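Local coordinates for CopC (Methylosinus trichosporium OB3b, PDB 5ICU), which is a periplasmic copper-binding protein of the CopC family, which holds a copper(II) ion and probably takes part in copper homeostasis, at residues L24-G29 with R59-D64; G29-Y34 with R78-D83. One frame throughout, in Å; residues are numbered along the deposited sequence.

Contact 1: residues L24-G29 with R59-D64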
loop_
_atom_site.group_PDB
_atom_site.type_symbol
_atom_site.label_atom_id
_atom_site.label_comp_id
_atom_site.label_asym_id
_atom_site.label_seq_id
_atom_site.Cartn_x
_atom_site.Cartn_y
_atom_site.Cartn_z
ATOM N N LEU A 24 -3.772 -4.300 0.165
ATOM C CA LEU A 24 -3.401 -4.886 -1.116
ATOM C C LEU A 24 -3.864 -6.315 -1.195
ATOM O O LEU A 24 -3.760 -7.045 -0.207
ATOM C CB LEU A 24 -1.879 -4.841 -1.253
ATOM C CG LEU A 24 -1.166 -3.499 -1.123
ATOM C CD1 LEU A 24 0.324 -3.667 -1.381
ATOM C CD2 LEU A 24 -1.710 -2.461 -2.066
ATOM N N ARG A 25 -4.366 -6.734 -2.355
ATOM C CA ARG A 25 -4.761 -8.126 -2.593
ATOM C C ARG A 25 -4.052 -8.597 -3.835
ATOM O O ARG A 25 -3.957 -7.869 -4.847
ATOM C CB ARG A 25 -6.282 -8.241 -2.754
ATOM C CG ARG A 25 -6.748 -9.643 -3.029
ATOM C CD ARG A 25 -8.222 -9.848 -2.785
ATOM N NE ARG A 25 -9.040 -9.044 -3.671
ATOM C CZ ARG A 25 -9.407 -9.388 -4.917
ATOM N NH1 ARG A 25 -9.033 -10.551 -5.456
ATOM N NH2 ARG A 25 -10.186 -8.568 -5.629
ATOM N N PHE A 26 -3.531 -9.820 -3.758
ATOM C CA PHE A 26 -2.685 -10.427 -4.776
ATOM C C PHE A 26 -3.390 -11.617 -5.406
ATOM O O PHE A 26 -4.350 -12.153 -4.851
ATOM C CB PHE A 26 -1.323 -10.791 -4.182
ATOM C CG PHE A 26 -0.583 -9.616 -3.619
ATOM C CD1 PHE A 26 -0.805 -9.187 -2.325
ATOM C CD2 PHE A 26 0.287 -8.892 -4.402
ATOM C CE1 PHE A 26 -0.162 -8.065 -1.816
ATOM C CE2 PHE A 26 0.912 -7.775 -3.908
ATOM C CZ PHE A 26 0.671 -7.356 -2.615
ATOM N N GLY A 27 -2.856 -12.072 -6.531
ATOM C CA GLY A 27 -3.396 -13.213 -7.234
ATOM C C GLY A 27 -3.044 -14.568 -6.690
ATOM O O GLY A 27 -3.560 -15.597 -7.190
ATOM N N GLY A 28 -2.175 -14.610 -5.706
ATOM C CA GLY A 28 -1.767 -15.847 -5.024
ATOM C C GLY A 28 -1.315 -15.432 -3.644
ATOM O O GLY A 28 -1.311 -14.234 -3.272
ATOM N N GLY A 29 -0.917 -16.415 -2.839
ATOM C CA GLY A 29 -0.478 -16.137 -1.463
ATOM C C GLY A 29 0.784 -15.283 -1.456
ATOM O O GLY A 29 1.640 -15.381 -2.326
ATOM N N ARG A 59 -3.734 -14.092 0.587
ATOM C CA ARG A 59 -3.534 -13.240 -0.580
ATOM C C ARG A 59 -3.566 -11.755 -0.234
ATOM O O ARG A 59 -3.468 -10.931 -1.139
ATOM C CB ARG A 59 -4.580 -13.525 -1.654
ATOM C CG ARG A 59 -4.594 -14.957 -2.079
ATOM C CD ARG A 59 -5.427 -15.166 -3.324
ATOM N NE ARG A 59 -5.336 -16.531 -3.755
ATOM C CZ ARG A 59 -5.915 -17.033 -4.838
ATOM N NH1 ARG A 59 -6.645 -16.255 -5.640
ATOM N NH2 ARG A 59 -5.727 -18.329 -5.114
ATOM N N GLU A 60 -3.722 -11.382 1.035
ATOM C CA GLU A 60 -3.900 -9.970 1.405
ATOM C C GLU A 60 -2.826 -9.456 2.315
ATOM O O GLU A 60 -2.328 -10.190 3.138
ATOM C CB GLU A 60 -5.284 -9.758 2.035
ATOM C CG GLU A 60 -6.368 -10.093 1.034
ATOM C CD GLU A 60 -7.780 -9.919 1.521
ATOM O OE1 GLU A 60 -8.013 -9.260 2.556
ATOM O OE2 GLU A 60 -8.686 -10.443 0.834
ATOM N N LEU A 61 -2.503 -8.180 2.172
ATOM C CA LEU A 61 -1.617 -7.497 3.112
ATOM C C LEU A 61 -2.218 -6.175 3.438
ATOM O O LEU A 61 -2.861 -5.538 2.581
ATOM C CB LEU A 61 -0.227 -7.254 2.531
ATOM C CG LEU A 61 0.642 -8.470 2.271
ATOM C CD1 LEU A 61 1.867 -8.007 1.555
ATOM C CD2 LEU A 61 0.973 -9.215 3.556
ATOM N N THR A 62 -1.921 -5.682 4.640
ATOM C CA THR A 62 -2.279 -4.295 4.993
ATOM C C THR A 62 -1.099 -3.547 5.601
ATOM O O THR A 62 -0.133 -4.166 6.113
ATOM C CB THR A 62 -3.473 -4.221 5.957
ATOM O OG1 THR A 62 -3.122 -4.820 7.196
ATOM C CG2 THR A 62 -4.727 -4.862 5.399
ATOM N N LEU A 63 -1.148 -2.210 5.487
ATOM C CA LEU A 63 -0.165 -1.347 6.133
ATOM C C LEU A 63 -0.952 -0.223 6.818
ATOM O O LEU A 63 -1.684 0.506 6.138
ATOM C CB LEU A 63 0.786 -0.772 5.090
ATOM C CG LEU A 63 1.777 0.284 5.637
ATOM C CD1 LEU A 63 2.666 -0.311 6.702
ATOM C CD2 LEU A 63 2.534 0.844 4.463
ATOM N N ASP A 64 -0.744 -0.057 8.129
ATOM C CA ASP A 64 -1.370 1.070 8.854
ATOM C C ASP A 64 -0.631 2.345 8.512
ATOM O O ASP A 64 0.597 2.411 8.612
ATOM C CB ASP A 64 -1.306 0.799 10.328
ATOM C CG ASP A 64 -2.260 -0.290 10.756
ATOM O OD1 ASP A 64 -3.176 -0.678 9.986
ATOM O OD2 ASP A 64 -2.099 -0.762 11.894
#
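Leu-24 and Leu-61 form an antiparallel hydrogen-bonded pair: Leu-24 N gives its hydrogen to Leu-61 O at 2.9 Å in a nearly straight bond (177°), and Leu-61 N answers to Leu-24 O, also at 2.9 Å. A third backbone bond, Phe-26 N to Arg-59 O at 2.8 Å, carries the pairing past the non-hydrogen-bonded pair Arg-25 and Glu-60. Arg-59 O is also approached by the CA-H of Arg-25, and it lies in the plane of the Phe-26 ring at its edge, 3.4 Å from Phe-26 CD1.

Arg-25 and Glu-60 run side by side, with Arg-25 CD 3.7 Å from Glu-60 OE2, but the Arg-25 chain bends at chi3 (63°) and Arg-25 NE stays 4.7 Å from that oxygen. Arg-59, extended from CG to NE, lies against Gly-27 and Gly-28, with Gly-27 O over one face of its guanidinium, offset toward the rim.

On the apolar face, Phe-26 CE1 meets Leu-61 CD1 at 3.9 Å. This face looks into the sandwich, where Leu-24 and Leu-61 reach Ile-37 of strand 36-40 and Phe-26 rests on Val-79 of strand 71-80, while strand 4-8 flanks the other edge of strand 21-26.

Contact 2: residues G29-Y34 with R78-D83. With CU (copper (II) ion), chain B.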
loop_
_atom_site.group_PDB
_atom_site.type_symbol
_atom_site.label_atom_id
_atom_site.label_comp_id
_atom_site.label_asym_id
_atom_site.label_seq_id
_atom_site.Cartn_x
_atom_site.Cartn_y
_atom_site.Cartn_z
ATOM N N GLY A 29 -0.917 -16.415 -2.839
ATOM C CA GLY A 29 -0.478 -16.137 -1.463
ATOM C C GLY A 29 0.784 -15.283 -1.456
ATOM O O GLY A 29 1.640 -15.381 -2.326
ATOM N N VAL A 30 0.935 -14.511 -0.389
ATOM C CA VAL A 30 2.184 -13.829 -0.083
ATOM C C VAL A 30 2.523 -14.090 1.372
ATOM O O VAL A 30 1.664 -14.396 2.178
ATOM C CB VAL A 30 2.082 -12.317 -0.368
ATOM C CG1 VAL A 30 1.924 -12.055 -1.857
ATOM C CG2 VAL A 30 0.970 -11.651 0.405
ATOM N N GLU A 31 3.812 -13.943 1.693
ATOM C CA GLU A 31 4.318 -14.222 3.027
ATOM C C GLU A 31 4.456 -12.915 3.764
ATOM O O GLU A 31 5.384 -12.165 3.490
ATOM C CB GLU A 31 5.677 -14.869 2.862
ATOM C CG GLU A 31 5.710 -16.252 2.268
ATOM C CD GLU A 31 7.026 -17.011 2.653
ATOM O OE1 GLU A 31 7.875 -16.515 3.456
ATOM O OE2 GLU A 31 7.254 -18.155 2.187
ATOM N N PRO A 32 3.570 -12.575 4.715
ATOM C CA PRO A 32 3.648 -11.269 5.331
ATOM C C PRO A 32 4.995 -10.920 6.002
ATOM O O PRO A 32 5.451 -9.767 5.935
ATOM C CB PRO A 32 2.479 -11.228 6.342
ATOM C CG PRO A 32 1.792 -12.478 6.198
ATOM C CD PRO A 32 2.393 -13.328 5.176
ATOM N N ALA A 33 5.635 -11.890 6.651
ATOM C CA ALA A 33 6.884 -11.608 7.368
ATOM C C ALA A 33 8.027 -11.336 6.421
ATOM O O ALA A 33 9.059 -10.781 6.853
ATOM C CB ALA A 33 7.229 -12.768 8.264
ATOM N N TYR A 34 7.874 -11.680 5.145
ATOM C CA TYR A 34 8.893 -11.408 4.117
ATOM C C TYR A 34 8.315 -10.544 3.015
ATOM O O TYR A 34 8.758 -10.590 1.877
ATOM C CB TYR A 34 9.446 -12.718 3.549
ATOM C CG TYR A 34 10.241 -13.492 4.534
ATOM C CD1 TYR A 34 11.597 -13.198 4.729
ATOM C CD2 TYR A 34 9.672 -14.454 5.357
ATOM C CE1 TYR A 34 12.346 -13.895 5.636
ATOM C CE2 TYR A 34 10.417 -15.121 6.306
ATOM C CZ TYR A 34 11.771 -14.858 6.429
ATOM O OH TYR A 34 12.548 -15.563 7.325
ATOM N N ARG A 78 7.048 -4.878 -2.233
ATOM C CA ARG A 78 7.967 -5.898 -2.671
ATOM C C ARG A 78 7.659 -7.121 -1.825
ATOM O O ARG A 78 7.951 -7.133 -0.612
ATOM C CB ARG A 78 9.374 -5.388 -2.463
ATOM C CG ARG A 78 10.466 -6.271 -3.193
ATOM C CD ARG A 78 11.820 -5.581 -3.281
ATOM N NE ARG A 78 12.820 -6.442 -3.927
ATOM C CZ ARG A 78 13.500 -7.421 -3.335
ATOM N NH1 ARG A 78 13.332 -7.697 -2.064
ATOM N NH2 ARG A 78 14.368 -8.153 -4.041
ATOM N N VAL A 79 6.982 -8.099 -2.424
ATOM C CA VAL A 79 6.399 -9.202 -1.687
ATOM C C VAL A 79 7.061 -10.501 -2.069
ATOM O O VAL A 79 7.517 -10.662 -3.203
ATOM C CB VAL A 79 4.856 -9.284 -1.897
ATOM C CG1 VAL A 79 4.202 -7.962 -1.484
ATOM C CG2 VAL A 79 4.478 -9.644 -3.327
ATOM N N LEU A 80 7.066 -11.425 -1.113
ATOM C CA LEU A 80 7.505 -12.815 -1.392
ATOM C C LEU A 80 6.270 -13.664 -1.599
ATOM O O LEU A 80 5.478 -13.831 -0.696
ATOM C CB LEU A 80 8.376 -13.355 -0.248
ATOM C CG LEU A 80 8.907 -14.781 -0.511
ATOM C CD1 LEU A 80 9.761 -14.878 -1.723
ATOM C CD2 LEU A 80 9.605 -15.276 0.706
ATOM N N SER A 81 6.094 -14.148 -2.822
ATOM C CA SER A 81 4.944 -15.003 -3.160
ATOM C C SER A 81 5.091 -16.369 -2.526
ATOM O O SER A 81 6.191 -16.836 -2.271
ATOM C CB SER A 81 4.847 -15.177 -4.668
ATOM O OG SER A 81 4.853 -13.942 -5.381
ATOM N N SER A 82 3.957 -17.038 -2.343
ATOM C CA SER A 82 3.974 -18.364 -1.722
ATOM C C SER A 82 4.673 -19.357 -2.623
ATOM O O SER A 82 5.143 -20.393 -2.104
ATOM C CB SER A 82 2.564 -18.806 -1.337
ATOM O OG SER A 82 2.016 -17.934 -0.348
ATOM N N ASP A 83 4.804 -19.095 -3.929
ATOM C CA ASP A 83 5.499 -20.009 -4.802
ATOM C C ASP A 83 6.985 -19.739 -4.869
ATOM O O ASP A 83 7.688 -20.326 -5.725
ATOM C CB ASP A 83 4.869 -20.002 -6.199
ATOM C CG ASP A 83 5.206 -18.769 -7.014
ATOM O OD1 ASP A 83 5.660 -17.744 -6.426
ATOM O OD2 ASP A 83 4.970 -18.808 -8.256
HETATM CU CU CU B . 5.888 -17.173 -9.584
HETATM O O HOH W 1 7.919 -18.289 -0.513
HETATM O O HOH W 2 5.370 -18.585 -11.420
#
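Glu-31 and Leu-80 are joined by a backbone bond, Glu-31 N to Leu-80 O at 2.9 Å. Ser-82 N reaches Gly-29 O at 2.8 Å from above the carbonyl plane. Together they frame a single bridge, Val-30 with Ser-81, by which the loop after strand 21-26 runs beside the end of strand 71-80 in the cupredoxin-like beta sandwich of CopC. Just beyond the bridge, Asp-83 turns away to the copper(II) ion, binding it through OD2 at 2.3 Å; a water, His-1 and His-85 also bind the metal. Ser-81 OG is hydrogen-bonded to His-85 O and Ser-2 N, tying the bridge to the backbone of one copper ligand and of the residue next to another, His-1.

A second water donates to both Glu-31 OE2 and Ser-81 O, adding a solvent link alongside the direct bonds. The Glu-31 carboxylate also lies beside Leu-80, the two side chains pointing the same way, with OE1 3.5 Å from Leu-80 CD2. An alanine in place of Glu-31 would probably leave that water without one of its two acceptors and uncover one side of the Leu-80 methyl.

Tyr-34 N bonds back to Glu-31 O in a type I turn. The fold of this turn brings Tyr-34 CB to 3.8 Å from Leu-80 CD2. Leu-80 CG stands anti to its backbone N (chi1 -178°), and the CD2 methyl it carries touches both Glu-31 OE1 and Tyr-34 CB. Tyr-34 O also approaches Leu-80 CB. On the inner side Val-30 and Val-79 cross obliquely, and Val-30 CG1 meets Val-79 CG2 at 3.8 Å.

In the fold
From the N terminus, strand 4-8 pairs with strand 21-26, which a glycine-rich loop follows; its Gly-29 belongs to both contacts. Contact 1 closes the long excursion through strands 36-40 and 46-50, bringing 59-64 back to the edge of the three-stranded sheet. Contact 2 spans a later return, through strand 60-64 to the last residues of strand 71-80, and joins the loop 29-34 to the five-stranded sheet near the copper site. The segments alternate along the chain, so the two closures cross rather than nest. Their centres lie about 9 Å apart, and side chains unite them: Leu-61 packs on Val-30, Pro-32 and Val-79, fastening the two sheets together at this end of the sandwich.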